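Local coordinates for protein cystalysin (Treponema denticola, PDB 1C7N) that binds pyridoxal-5'-phosphate and belongs to the class I and II aminotransferase family, here as an assembly of two chains, at residues A[85-88]-A[89-93]; A[102-105]-A[106-109]; A[160-163]-A[164-167]; A[222-225]-A[226-229]. All coordinates share one frame; numbering follows the deposited sequence.

Interaction 1. Residues A[85-88]-A[89-93]. Unlike the reference sequence in segment 85-88: Gln88 (reference Glu).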
ATOM      1  N   TRP A  85      27.479   3.627  -1.371  1.00 20.94           N
ATOM      2  CA  TRP A  85      26.733   3.339  -2.582  1.00 19.46           C
ATOM      3  C   TRP A  85      26.232   4.620  -3.230  1.00 20.31           C
ATOM      4  O   TRP A  85      25.443   5.359  -2.642  1.00 19.80           O
ATOM      5  CB  TRP A  85      25.569   2.420  -2.221  1.00 17.99           C
ATOM      6  CG  TRP A  85      24.776   1.916  -3.371  1.00 17.52           C
ATOM      7  CD1 TRP A  85      25.183   1.800  -4.672  1.00 16.47           C
ATOM      8  CD2 TRP A  85      23.450   1.388  -3.315  1.00 15.83           C
ATOM      9  NE1 TRP A  85      24.185   1.231  -5.428  1.00 16.09           N
ATOM     10  CE2 TRP A  85      23.111   0.967  -4.617  1.00 16.49           C
ATOM     11  CE3 TRP A  85      22.511   1.228  -2.285  1.00 15.48           C
ATOM     12  CZ2 TRP A  85      21.871   0.393  -4.918  1.00 16.27           C
ATOM     13  CZ3 TRP A  85      21.281   0.656  -2.585  1.00 14.18           C
ATOM     14  CH2 TRP A  85      20.973   0.245  -3.888  1.00 15.70           C
ATOM     15  N   ASP A  86      26.695   4.870  -4.452  1.00 20.97           N
ATOM     16  CA  ASP A  86      26.322   6.068  -5.198  1.00 22.08           C
ATOM     17  C   ASP A  86      25.130   5.836  -6.129  1.00 20.61           C
ATOM     18  O   ASP A  86      25.269   5.220  -7.188  1.00 21.18           O
ATOM     19  CB  ASP A  86      27.525   6.551  -6.015  1.00 24.30           C
ATOM     20  CG  ASP A  86      27.308   7.919  -6.632  1.00 26.79           C
ATOM     21  OD1 ASP A  86      28.138   8.321  -7.474  1.00 28.55           O
ATOM     22  OD2 ASP A  86      26.319   8.598  -6.275  1.00 28.70           O
ATOM     23  N   ILE A  87      23.957   6.318  -5.731  1.00 19.48           N
ATOM     24  CA  ILE A  87      22.768   6.171  -6.564  1.00 18.68           C
ATOM     25  C   ILE A  87      22.256   7.562  -6.906  1.00 18.99           C
ATOM     26  O   ILE A  87      22.749   8.555  -6.377  1.00 19.23           O
ATOM     27  CB  ILE A  87      21.643   5.397  -5.839  1.00 19.13           C
ATOM     28  CG1 ILE A  87      21.100   6.219  -4.669  1.00 19.64           C
ATOM     29  CG2 ILE A  87      22.175   4.063  -5.336  1.00 18.42           C
ATOM     30  CD1 ILE A  87      19.854   5.623  -4.015  1.00 18.91           C
ATOM     31  N   GLN A  88      21.280   7.636  -7.801  1.00 18.61           N
ATOM     32  CA  GLN A  88      20.708   8.924  -8.165  1.00 19.13           C
ATOM     33  C   GLN A  88      19.264   8.950  -7.689  1.00 18.53           C
ATOM     34  O   GLN A  88      18.663   7.904  -7.459  1.00 18.05           O
ATOM     35  CB  GLN A  88      20.774   9.144  -9.678  1.00 19.90           C
ATOM     36  CG  GLN A  88      22.192   9.228 -10.231  1.00 21.89           C
ATOM     37  CD  GLN A  88      23.078  10.164  -9.433  1.00 22.44           C
ATOM     38  OE1 GLN A  88      22.657  11.251  -9.036  1.00 23.36           O
ATOM     39  NE2 GLN A  88      24.315   9.750  -9.199  1.00 24.19           N
ATOM     40  N   THR A  89      18.710  10.145  -7.542  1.00 17.91           N
ATOM     41  CA  THR A  89      17.341  10.293  -7.072  1.00 17.97           C
ATOM     42  C   THR A  89      16.292   9.624  -7.952  1.00 18.76           C
ATOM     43  O   THR A  89      15.330   9.043  -7.442  1.00 19.66           O
ATOM     44  CB  THR A  89      16.972  11.778  -6.929  1.00 18.63           C
ATOM     45  OG1 THR A  89      17.317  12.468  -8.136  1.00 16.50           O
ATOM     46  CG2 THR A  89      17.714  12.402  -5.753  1.00 18.50           C
ATOM     47  N   ASP A  90      16.466   9.698  -9.266  1.00 18.17           N
ATOM     48  CA  ASP A  90      15.490   9.106 -10.166  1.00 18.38           C
ATOM     49  C   ASP A  90      15.604   7.590 -10.317  1.00 17.79           C
ATOM     50  O   ASP A  90      14.893   6.995 -11.115  1.00 17.92           O
ATOM     51  CB  ASP A  90      15.539   9.794 -11.539  1.00 18.41           C
ATOM     52  CG  ASP A  90      16.933   9.838 -12.134  1.00 20.30           C
ATOM     53  OD1 ASP A  90      17.079  10.395 -13.245  1.00 19.97           O
ATOM     54  OD2 ASP A  90      17.881   9.322 -11.498  1.00 21.10           O
ATOM     55  N   TRP A  91      16.490   6.972  -9.540  1.00 18.01           N
ATOM     56  CA  TRP A  91      16.670   5.515  -9.556  1.00 17.16           C
ATOM     57  C   TRP A  91      15.701   4.861  -8.561  1.00 16.86           C
ATOM     58  O   TRP A  91      15.459   3.655  -8.617  1.00 16.45           O
ATOM     59  CB  TRP A  91      18.084   5.143  -9.108  1.00 18.91           C
ATOM     60  CG  TRP A  91      19.182   5.400 -10.081  1.00 20.01           C
ATOM     61  CD1 TRP A  91      19.160   6.240 -11.155  1.00 19.45           C
ATOM     62  CD2 TRP A  91      20.502   4.851 -10.024  1.00 20.67           C
ATOM     63  NE1 TRP A  91      20.391   6.251 -11.771  1.00 20.43           N
ATOM     64  CE2 TRP A  91      21.233   5.408 -11.098  1.00 20.96           C
ATOM     65  CE3 TRP A  91      21.141   3.943  -9.166  1.00 21.18           C
ATOM     66  CZ2 TRP A  91      22.573   5.086 -11.338  1.00 21.65           C
ATOM     67  CZ3 TRP A  91      22.478   3.621  -9.404  1.00 22.35           C
ATOM     68  CH2 TRP A  91      23.178   4.194 -10.485  1.00 21.09           C
ATOM     69  N   ILE A  92      15.163   5.667  -7.650  1.00 15.50           N
ATOM     70  CA  ILE A  92      14.264   5.184  -6.601  1.00 15.10           C
ATOM     71  C   ILE A  92      12.794   5.028  -6.980  1.00 14.54           C
ATOM     72  O   ILE A  92      12.126   6.005  -7.305  1.00 14.20           O
ATOM     73  CB  ILE A  92      14.312   6.119  -5.370  1.00 14.89           C
ATOM     74  CG1 ILE A  92      15.756   6.296  -4.899  1.00 14.76           C
ATOM     75  CG2 ILE A  92      13.471   5.541  -4.228  1.00 14.59           C
ATOM     76  CD1 ILE A  92      15.912   7.385  -3.859  1.00 15.92           C
ATOM     77  N   ILE A  93      12.298   3.796  -6.923  1.00 13.78           N
ATOM     78  CA  ILE A  93      10.888   3.515  -7.212  1.00 14.46           C
ATOM     79  C   ILE A  93      10.275   2.970  -5.918  1.00 13.96           C
ATOM     80  O   ILE A  93      10.843   2.076  -5.282  1.00 12.72           O
ATOM     81  CB  ILE A  93      10.727   2.470  -8.340  1.00 15.46           C
ATOM     82  CG1 ILE A  93      11.388   2.984  -9.626  1.00 15.60           C
ATOM     83  CG2 ILE A  93       9.245   2.185  -8.578  1.00 15.97           C
ATOM     84  CD1 ILE A  93      10.837   4.312 -10.125  1.00 17.41           C
TER
HETATM   85  O   HOH W   1      20.552  12.190  -7.833  1.00 22.42           O
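Gln88 and Ile87 lie over one face of the Trp91 indole. Gln88 takes the five-membered ring: its CB stands 3.8 Å from that centroid, 20° off the normal, as a CH-pi contact. Ile87 CA makes a second CH-pi contact over the six-membered ring, 4.2 Å from its centroid. Beside it, Ile87 CB packs on Trp91 CE3 at 3.7 Å. The first torsion of Trp91 (chi1 -74°) sets CG beside the backbone N and turns the ring back against residues 87 and 88. The backbone closes the same turn. Trp91 N donates to Gln88 O at 3.1 Å, coming from above the carbonyl plane. Residues 89-91 form a 3-10 segment that runs into strand 92-95, an outermost strand, within this chain, of the large mixed sheet of the aminotransferase fold. The Gln88 chain bends at chi2, and its amide stands 85° from the indole plane. One water joins this amide to the backbone: it donates to Gln88 OE1 at 2.6 Å and accepts from Thr89 N at 2.8 Å. Helix 69-83 lies close by, and Lys76 NZ is hydrogen-bonded to Ile87 O. Ile87 CD1 also reaches Ile92 CG1, 4.2 Å away.

Interaction 2. Residues A[102-105]-A[106-109]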
ATOM      1  N   VAL A 102       8.799  -7.766  -5.161  1.00 13.62           N
ATOM      2  CA  VAL A 102       9.354  -8.998  -5.710  1.00 14.70           C
ATOM      3  C   VAL A 102       8.325  -9.653  -6.633  1.00 15.92           C
ATOM      4  O   VAL A 102       8.655 -10.074  -7.743  1.00 16.19           O
ATOM      5  CB  VAL A 102       9.758  -9.985  -4.591  1.00 14.58           C
ATOM      6  CG1 VAL A 102      10.158 -11.325  -5.196  1.00 13.94           C
ATOM      7  CG2 VAL A 102      10.915  -9.403  -3.785  1.00 15.30           C
ATOM      8  N   PHE A 103       7.076  -9.730  -6.177  1.00 16.24           N
ATOM      9  CA  PHE A 103       6.014 -10.310  -6.995  1.00 17.73           C
ATOM     10  C   PHE A 103       5.944  -9.562  -8.317  1.00 18.10           C
ATOM     11  O   PHE A 103       5.765 -10.169  -9.375  1.00 18.89           O
ATOM     12  CB  PHE A 103       4.657 -10.203  -6.292  1.00 18.74           C
ATOM     13  CG  PHE A 103       4.283 -11.426  -5.508  1.00 20.63           C
ATOM     14  CD1 PHE A 103       4.910 -11.719  -4.304  1.00 21.13           C
ATOM     15  CD2 PHE A 103       3.299 -12.291  -5.981  1.00 21.55           C
ATOM     16  CE1 PHE A 103       4.564 -12.855  -3.577  1.00 22.29           C
ATOM     17  CE2 PHE A 103       2.944 -13.431  -5.264  1.00 22.31           C
ATOM     18  CZ  PHE A 103       3.578 -13.713  -4.058  1.00 23.27           C
ATOM     19  N   ASN A 104       6.082  -8.241  -8.244  1.00 18.37           N
ATOM     20  CA  ASN A 104       6.037  -7.395  -9.427  1.00 18.64           C
ATOM     21  C   ASN A 104       7.215  -7.684 -10.354  1.00 18.33           C
ATOM     22  O   ASN A 104       7.073  -7.658 -11.575  1.00 17.86           O
ATOM     23  CB  ASN A 104       6.051  -5.920  -9.022  1.00 19.59           C
ATOM     24  CG  ASN A 104       5.769  -4.998 -10.188  1.00 20.65           C
ATOM     25  OD1 ASN A 104       4.730  -5.115 -10.841  1.00 21.70           O
ATOM     26  ND2 ASN A 104       6.690  -4.082 -10.463  1.00 20.10           N
ATOM     27  N   ALA A 105       8.379  -7.956  -9.772  1.00 18.26           N
ATOM     28  CA  ALA A 105       9.563  -8.253 -10.570  1.00 18.42           C
ATOM     29  C   ALA A 105       9.326  -9.513 -11.402  1.00 18.19           C
ATOM     30  O   ALA A 105       9.603  -9.537 -12.600  1.00 18.23           O
ATOM     31  CB  ALA A 105      10.773  -8.439  -9.668  1.00 18.29           C
ATOM     32  N   VAL A 106       8.807 -10.555 -10.763  1.00 18.40           N
ATOM     33  CA  VAL A 106       8.533 -11.810 -11.453  1.00 19.34           C
ATOM     34  C   VAL A 106       7.476 -11.587 -12.531  1.00 19.77           C
ATOM     35  O   VAL A 106       7.616 -12.029 -13.670  1.00 19.31           O
ATOM     36  CB  VAL A 106       8.025 -12.881 -10.468  1.00 19.54           C
ATOM     37  CG1 VAL A 106       7.642 -14.148 -11.222  1.00 19.55           C
ATOM     38  CG2 VAL A 106       9.102 -13.180  -9.434  1.00 19.83           C
ATOM     39  N   ARG A 107       6.419 -10.881 -12.156  1.00 20.46           N
ATOM     40  CA  ARG A 107       5.322 -10.590 -13.063  1.00 21.93           C
ATOM     41  C   ARG A 107       5.783  -9.915 -14.354  1.00 21.40           C
ATOM     42  O   ARG A 107       5.414 -10.332 -15.451  1.00 20.73           O
ATOM     43  CB  ARG A 107       4.302  -9.699 -12.347  1.00 23.97           C
ATOM     44  CG  ARG A 107       3.098  -9.289 -13.183  1.00 27.88           C
ATOM     45  CD  ARG A 107       2.051  -8.583 -12.323  1.00 30.52           C
ATOM     46  NE  ARG A 107       1.708  -9.376 -11.143  1.00 33.10           N
ATOM     47  CZ  ARG A 107       2.124  -9.110  -9.907  1.00 34.26           C
ATOM     48  NH1 ARG A 107       2.902  -8.058  -9.670  1.00 34.17           N
ATOM     49  NH2 ARG A 107       1.774  -9.906  -8.905  1.00 33.81           N
ATOM     50  N   GLU A 108       6.610  -8.885 -14.213  1.00 21.04           N
ATOM     51  CA  GLU A 108       7.084  -8.114 -15.357  1.00 21.73           C
ATOM     52  C   GLU A 108       8.240  -8.670 -16.185  1.00 21.63           C
ATOM     53  O   GLU A 108       8.195  -8.623 -17.411  1.00 21.02           O
ATOM     54  CB  GLU A 108       7.437  -6.696 -14.891  1.00 21.72           C
ATOM     55  CG  GLU A 108       7.968  -5.766 -15.976  1.00 22.46           C
ATOM     56  CD  GLU A 108       7.033  -5.652 -17.167  1.00 22.75           C
ATOM     57  OE1 GLU A 108       5.802  -5.625 -16.959  1.00 21.80           O
ATOM     58  OE2 GLU A 108       7.530  -5.575 -18.309  1.00 22.02           O
ATOM     59  N   PHE A 109       9.270  -9.208 -15.538  1.00 21.84           N
ATOM     60  CA  PHE A 109      10.418  -9.694 -16.288  1.00 21.24           C
ATOM     61  C   PHE A 109      10.520 -11.185 -16.603  1.00 21.82           C
ATOM     62  O   PHE A 109      11.562 -11.654 -17.059  1.00 22.09           O
ATOM     63  CB  PHE A 109      11.699  -9.196 -15.614  1.00 20.75           C
ATOM     64  CG  PHE A 109      11.746  -7.702 -15.467  1.00 20.18           C
ATOM     65  CD1 PHE A 109      11.227  -7.083 -14.334  1.00 20.41           C
ATOM     66  CD2 PHE A 109      12.237  -6.906 -16.495  1.00 20.42           C
ATOM     67  CE1 PHE A 109      11.191  -5.692 -14.228  1.00 19.98           C
ATOM     68  CE2 PHE A 109      12.205  -5.512 -16.400  1.00 20.25           C
ATOM     69  CZ  PHE A 109      11.681  -4.906 -15.266  1.00 19.18           C
TER
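Phe103 O accepts from Arg107 N at 2.9 Å, one of four i to i+4 bonds in this part of helix 98-109. Val106 N reaches Val102 O at 3.1 Å. Glu108 N meets Asn104 O at 2.9 Å, and Phe109 N meets Ala105 O at 3.0 Å. Phe103 O also has a second bond, from Gln133 NE2.

The Arg107 side chain bends at chi3 (-52°), which folds the guanidinium back over the previous turn. Phe103 O then lies 3.5 Å above one guanidinium face, as a packing contact. Arg107 NH1 lies 3.2 Å from Asn104 CA, so the group rests on the helix backbone. Its NH2 approaches the Phe103 ring at the edge, with the two planes 20° apart.

Asn104 uses both ends of its amide elsewhere. Its OD1 is hydrogen-bonded to Ser264 OG, and its ND2 bonds Phe261 O. Glu108 OE2 forms a salt bridge with Arg260.

These polar ends dock the helix on helix 255-267. Ala105, Val106 and Phe109 touch Trp201 of strand 199-203 in the central sheet. Val102 and Phe103 meet Ala129 of helix 125-131, and Phe103 and Arg107 pack on Ala267 of the second subunit.

Interaction 3. Residues A[160-163]-A[164-167]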
ATOM      1  N   SER A 160      22.792 -20.987 -14.303  1.00 27.09           N
ATOM      2  CA  SER A 160      22.795 -19.728 -15.038  1.00 28.88           C
ATOM      3  C   SER A 160      22.896 -19.960 -16.540  1.00 30.22           C
ATOM      4  O   SER A 160      22.495 -19.111 -17.338  1.00 30.44           O
ATOM      5  CB  SER A 160      23.963 -18.845 -14.591  1.00 28.93           C
ATOM      6  OG  SER A 160      25.199 -19.393 -15.014  1.00 28.52           O
ATOM      7  N   LYS A 161      23.433 -21.111 -16.921  1.00 31.33           N
ATOM      8  CA  LYS A 161      23.585 -21.445 -18.329  1.00 32.73           C
ATOM      9  C   LYS A 161      22.272 -21.918 -18.946  1.00 33.03           C
ATOM     10  O   LYS A 161      22.150 -21.991 -20.169  1.00 33.41           O
ATOM     11  CB  LYS A 161      24.674 -22.510 -18.497  1.00 33.71           C
ATOM     12  CG  LYS A 161      26.085 -21.974 -18.272  1.00 34.76           C
ATOM     13  CD  LYS A 161      26.954 -22.962 -17.503  1.00 37.02           C
ATOM     14  CE  LYS A 161      27.041 -24.318 -18.191  1.00 38.51           C
ATOM     15  NZ  LYS A 161      27.789 -25.308 -17.360  1.00 38.99           N
ATOM     16  N   ASP A 162      21.293 -22.232 -18.100  1.00 33.20           N
ATOM     17  CA  ASP A 162      19.983 -22.677 -18.575  1.00 32.53           C
ATOM     18  C   ASP A 162      19.187 -21.457 -19.030  1.00 32.47           C
ATOM     19  O   ASP A 162      18.706 -20.668 -18.216  1.00 31.61           O
ATOM     20  CB  ASP A 162      19.216 -23.399 -17.464  1.00 33.00           C
ATOM     21  CG  ASP A 162      17.908 -24.006 -17.956  1.00 33.66           C
ATOM     22  OD1 ASP A 162      17.417 -23.596 -19.030  1.00 34.10           O
ATOM     23  OD2 ASP A 162      17.363 -24.889 -17.259  1.00 33.84           O
ATOM     24  N   LYS A 163      19.066 -21.319 -20.344  1.00 32.07           N
ATOM     25  CA  LYS A 163      18.355 -20.223 -20.988  1.00 31.81           C
ATOM     26  C   LYS A 163      16.961 -19.926 -20.439  1.00 30.76           C
ATOM     27  O   LYS A 163      16.521 -18.772 -20.449  1.00 30.78           O
ATOM     28  CB  LYS A 163      18.259 -20.507 -22.491  1.00 33.45           C
ATOM     29  CG  LYS A 163      17.926 -21.966 -22.819  1.00 34.82           C
ATOM     30  CD  LYS A 163      19.103 -22.897 -22.501  1.00 35.27           C
ATOM     31  CE  LYS A 163      18.671 -24.354 -22.431  1.00 36.38           C
ATOM     32  NZ  LYS A 163      19.787 -25.245 -21.987  1.00 36.58           N
ATOM     33  N   ASN A 164      16.262 -20.954 -19.969  1.00 29.33           N
ATOM     34  CA  ASN A 164      14.917 -20.752 -19.441  1.00 28.40           C
ATOM     35  C   ASN A 164      14.923 -19.965 -18.134  1.00 27.64           C
ATOM     36  O   ASN A 164      13.915 -19.360 -17.762  1.00 26.78           O
ATOM     37  CB  ASN A 164      14.212 -22.090 -19.226  1.00 27.98           C
ATOM     38  CG  ASN A 164      12.735 -21.919 -18.918  1.00 28.27           C
ATOM     39  OD1 ASN A 164      11.996 -21.303 -19.690  1.00 28.69           O
ATOM     40  ND2 ASN A 164      12.297 -22.461 -17.786  1.00 28.14           N
ATOM     41  N   ASN A 165      16.052 -19.982 -17.436  1.00 26.45           N
ATOM     42  CA  ASN A 165      16.172 -19.249 -16.184  1.00 26.47           C
ATOM     43  C   ASN A 165      16.412 -17.796 -16.548  1.00 26.03           C
ATOM     44  O   ASN A 165      17.352 -17.472 -17.273  1.00 26.63           O
ATOM     45  CB  ASN A 165      17.315 -19.821 -15.342  1.00 26.37           C
ATOM     46  CG  ASN A 165      17.071 -21.268 -14.958  1.00 26.50           C
ATOM     47  OD1 ASN A 165      15.923 -21.694 -14.829  1.00 27.51           O
ATOM     48  ND2 ASN A 165      18.142 -22.027 -14.761  1.00 27.20           N
ATOM     49  N   LYS A 166      15.546 -16.921 -16.050  1.00 25.37           N
ATOM     50  CA  LYS A 166      15.629 -15.506 -16.378  1.00 23.97           C
ATOM     51  C   LYS A 166      16.256 -14.596 -15.340  1.00 23.17           C
ATOM     52  O   LYS A 166      16.651 -13.478 -15.665  1.00 23.60           O
ATOM     53  CB  LYS A 166      14.228 -14.991 -16.718  1.00 24.18           C
ATOM     54  CG  LYS A 166      13.513 -15.833 -17.768  1.00 24.16           C
ATOM     55  CD  LYS A 166      14.312 -15.886 -19.063  1.00 25.32           C
ATOM     56  CE  LYS A 166      13.677 -16.829 -20.070  1.00 24.98           C
ATOM     57  NZ  LYS A 166      14.440 -16.857 -21.351  1.00 25.80           N
ATOM     58  N   ALA A 167      16.360 -15.055 -14.099  1.00 21.72           N
ATOM     59  CA  ALA A 167      16.939 -14.208 -13.068  1.00 21.31           C
ATOM     60  C   ALA A 167      17.350 -14.937 -11.801  1.00 20.36           C
ATOM     61  O   ALA A 167      16.948 -16.075 -11.550  1.00 19.79           O
ATOM     62  CB  ALA A 167      15.959 -13.085 -12.711  1.00 20.72           C
TER
HETATM   63  O   HOH W   2      14.426 -23.500 -16.173  1.00 43.75           O
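Asp162 holds its CG anti to the backbone N (chi1 -174°), and this carries the carboxylate forward beside Asn164. Asn165 has its CG beside its own backbone N (chi1 -62°), which folds the amide back across Asp162. The two side chains cross at about a right angle, with Asn165 ND2 only 3.2 Å from Asp162 CB. Asp162 and Asn164 instead run side by side and point the same way.

Two bonds from Asp162 shape the chain. Its OD1 accepts from Asn164 N at 3.0 Å, which makes an Asx turn. The N-H meets this oxygen from above the carboxylate plane, 41° out of it. Asp162 O accepts from Asn165 N at 2.9 Å and closes a type I beta turn over Lys163 and Asn164. One residue thus holds two successive backbone N-H groups.

A water sits among the three polar side chains. It donates to Asn165 OD1 at 2.7 Å and accepts from Asn164 ND2 at 2.9 Å. Its bond to Asp162 OD2 is weak. Asn164 ND2 also bonds Gly113 O, and Asn165 ND2 bonds Leu159 O. Lys166 curls back at chi2, and its NZ donates to Lys163 O at 3.0 Å, reaching from just past the turn to its second residue.

The turn lies at the surface and links helix 153-160 to strand 165-171. The bond to Leu159 ties it to the end of that helix. Backbone bonds of Lys166 reach Gly115 and Met199, in the strands on either side of strand 165-171 in the central parallel part of the sheet.

Interaction 4. Residues A[222-225]-A[226-229]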
ATOM      1  N   ILE A 222      29.386  -2.982  -6.806  1.00 18.00           N
ATOM      2  CA  ILE A 222      30.707  -3.482  -7.172  1.00 18.32           C
ATOM      3  C   ILE A 222      30.999  -3.495  -8.673  1.00 19.15           C
ATOM      4  O   ILE A 222      32.121  -3.780  -9.082  1.00 17.83           O
ATOM      5  CB  ILE A 222      30.932  -4.914  -6.627  1.00 17.18           C
ATOM      6  CG1 ILE A 222      30.022  -5.900  -7.354  1.00 17.56           C
ATOM      7  CG2 ILE A 222      30.658  -4.949  -5.126  1.00 15.83           C
ATOM      8  CD1 ILE A 222      30.314  -7.354  -7.043  1.00 17.57           C
ATOM      9  N   ASP A 223      29.997  -3.188  -9.492  1.00 20.17           N
ATOM     10  CA  ASP A 223      30.174  -3.192 -10.943  1.00 22.08           C
ATOM     11  C   ASP A 223      29.012  -2.467 -11.613  1.00 22.78           C
ATOM     12  O   ASP A 223      27.852  -2.783 -11.361  1.00 22.93           O
ATOM     13  CB  ASP A 223      30.257  -4.640 -11.445  1.00 22.08           C
ATOM     14  CG  ASP A 223      30.608  -4.733 -12.919  1.00 23.16           C
ATOM     15  OD1 ASP A 223      29.742  -4.430 -13.766  1.00 22.71           O
ATOM     16  OD2 ASP A 223      31.759  -5.112 -13.228  1.00 22.04           O
ATOM     17  N   GLU A 224      29.325  -1.495 -12.464  1.00 23.84           N
ATOM     18  CA  GLU A 224      28.294  -0.720 -13.144  1.00 23.36           C
ATOM     19  C   GLU A 224      27.516  -1.516 -14.184  1.00 23.57           C
ATOM     20  O   GLU A 224      26.325  -1.275 -14.387  1.00 23.69           O
ATOM     21  CB  GLU A 224      28.906   0.525 -13.791  1.00 24.38           C
ATOM     22  CG  GLU A 224      29.234   1.644 -12.810  1.00 24.69           C
ATOM     23  CD  GLU A 224      28.023   2.083 -11.995  1.00 25.98           C
ATOM     24  OE1 GLU A 224      26.881   1.886 -12.465  1.00 25.57           O
ATOM     25  OE2 GLU A 224      28.210   2.637 -10.891  1.00 25.41           O
ATOM     26  N   GLN A 225      28.181  -2.459 -14.846  1.00 22.92           N
ATOM     27  CA  GLN A 225      27.499  -3.274 -15.844  1.00 22.63           C
ATOM     28  C   GLN A 225      26.534  -4.225 -15.149  1.00 21.31           C
ATOM     29  O   GLN A 225      25.481  -4.559 -15.691  1.00 20.74           O
ATOM     30  CB  GLN A 225      28.498  -4.061 -16.697  1.00 22.88           C
ATOM     31  CG  GLN A 225      29.194  -3.221 -17.760  1.00 23.53           C
ATOM     32  CD  GLN A 225      30.199  -2.251 -17.176  1.00 25.07           C
ATOM     33  OE1 GLN A 225      31.237  -2.659 -16.646  1.00 25.18           O
ATOM     34  NE2 GLN A 225      29.895  -0.955 -17.260  1.00 24.55           N
ATOM     35  N   LEU A 226      26.900  -4.669 -13.949  1.00 19.96           N
ATOM     36  CA  LEU A 226      26.021  -5.548 -13.185  1.00 19.05           C
ATOM     37  C   LEU A 226      24.820  -4.694 -12.781  1.00 18.56           C
ATOM     38  O   LEU A 226      23.671  -5.115 -12.921  1.00 18.50           O
ATOM     39  CB  LEU A 226      26.730  -6.083 -11.936  1.00 19.05           C
ATOM     40  CG  LEU A 226      25.880  -6.940 -10.989  1.00 19.65           C
ATOM     41  CD1 LEU A 226      25.451  -8.233 -11.688  1.00 18.39           C
ATOM     42  CD2 LEU A 226      26.674  -7.251  -9.735  1.00 19.35           C
ATOM     43  N   ALA A 227      25.100  -3.484 -12.304  1.00 18.06           N
ATOM     44  CA  ALA A 227      24.053  -2.551 -11.887  1.00 19.11           C
ATOM     45  C   ALA A 227      23.086  -2.256 -13.032  1.00 19.43           C
ATOM     46  O   ALA A 227      21.920  -1.941 -12.801  1.00 19.78           O
ATOM     47  CB  ALA A 227      24.677  -1.245 -11.386  1.00 18.39           C
ATOM     48  N   ASP A 228      23.584  -2.349 -14.262  1.00 19.41           N
ATOM     49  CA  ASP A 228      22.772  -2.098 -15.452  1.00 19.25           C
ATOM     50  C   ASP A 228      21.612  -3.088 -15.590  1.00 18.67           C
ATOM     51  O   ASP A 228      20.622  -2.797 -16.255  1.00 19.13           O
ATOM     52  CB  ASP A 228      23.642  -2.163 -16.712  1.00 18.86           C
ATOM     53  CG  ASP A 228      24.476  -0.907 -16.919  1.00 18.65           C
ATOM     54  OD1 ASP A 228      25.411  -0.953 -17.749  1.00 19.30           O
ATOM     55  OD2 ASP A 228      24.194   0.122 -16.268  1.00 15.58           O
ATOM     56  N   LYS A 229      21.735  -4.260 -14.975  1.00 17.94           N
ATOM     57  CA  LYS A 229      20.658  -5.237 -15.048  1.00 18.32           C
ATOM     58  C   LYS A 229      20.260  -5.781 -13.677  1.00 17.50           C
ATOM     59  O   LYS A 229      19.839  -6.928 -13.546  1.00 18.25           O
ATOM     60  CB  LYS A 229      21.033  -6.390 -15.987  1.00 18.64           C
ATOM     61  CG  LYS A 229      22.219  -7.237 -15.563  1.00 19.09           C
ATOM     62  CD  LYS A 229      22.356  -8.413 -16.521  1.00 19.33           C
ATOM     63  CE  LYS A 229      23.442  -9.385 -16.100  1.00 19.76           C
ATOM     64  NZ  LYS A 229      23.408 -10.610 -16.961  1.00 19.97           N
TER
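The side chains of Asp223 and Leu226 meet at about a right angle, with their CB atoms 3.8 Å apart. Asp223 keeps its CG anti to the backbone N (chi1 -173°), and this brings the carboxylate over the first turn of the helix. Its OD1 accepts from Leu226 N at 2.9 Å. The N-H arrives on the anti side of the carboxylate, 23° out of its plane. Gln225 N makes a weak bond to the same oxygen. Asp223 is therefore the N-cap of helix 224-227. Its O also accepts from Ala227 N at 3.0 Å, the first i to i+4 bond.

This short helix lies in the beta-alpha-beta unit between parallel strands 199-203 and 230-234 of the large sheet. Leu226 is buried. Its CD2 meets Ile222 CG1 at 4.3 Å, and both side chains touch Lys190 of helix 183-195.

Asp228 carries its carboxylate back toward Glu224. Its CG lies 3.2 Å from Glu224 O. The carboxylate oxygens and Glu224 O are all acceptors, so they form no bond with each other. Two weak bonds share Asp228 N: one to Glu224 O at 2.9 Å, one to Gln225 O at 3.2 Å. Glu224 OE1 and Asp228 OD2 stand 5.0 Å apart. Both form salt bridges with Lys253 NZ, which probably offsets their like charges. Lys229, with an extended chain, bonds Leu198 O and Val193 O through its NZ.

How the interactions relate
All four interactions are local and run in series. None nests in or crosses another: interactions 1 and 3 close short turns, interaction 2 lies inside a helix, and interaction 4 caps a short one. Interaction 1 forms the entry to strand 92-95. Interaction 2 follows on helix 98-109, the next element of the chain. Interaction 3 turns helix 153-160 into strand 165-171. Interaction 4 covers the short helix ahead of strand 230-234. Interactions 2 and 3 touch, with Phe109 O 4.3 Å from Lys166 CB. Interactions 1 and 4 stay about 5 Å apart at their nearest atoms, but both lie near Lys253, which touches Trp91 and bridges Glu224 and Asp228. All serve connections around the large mixed sheet.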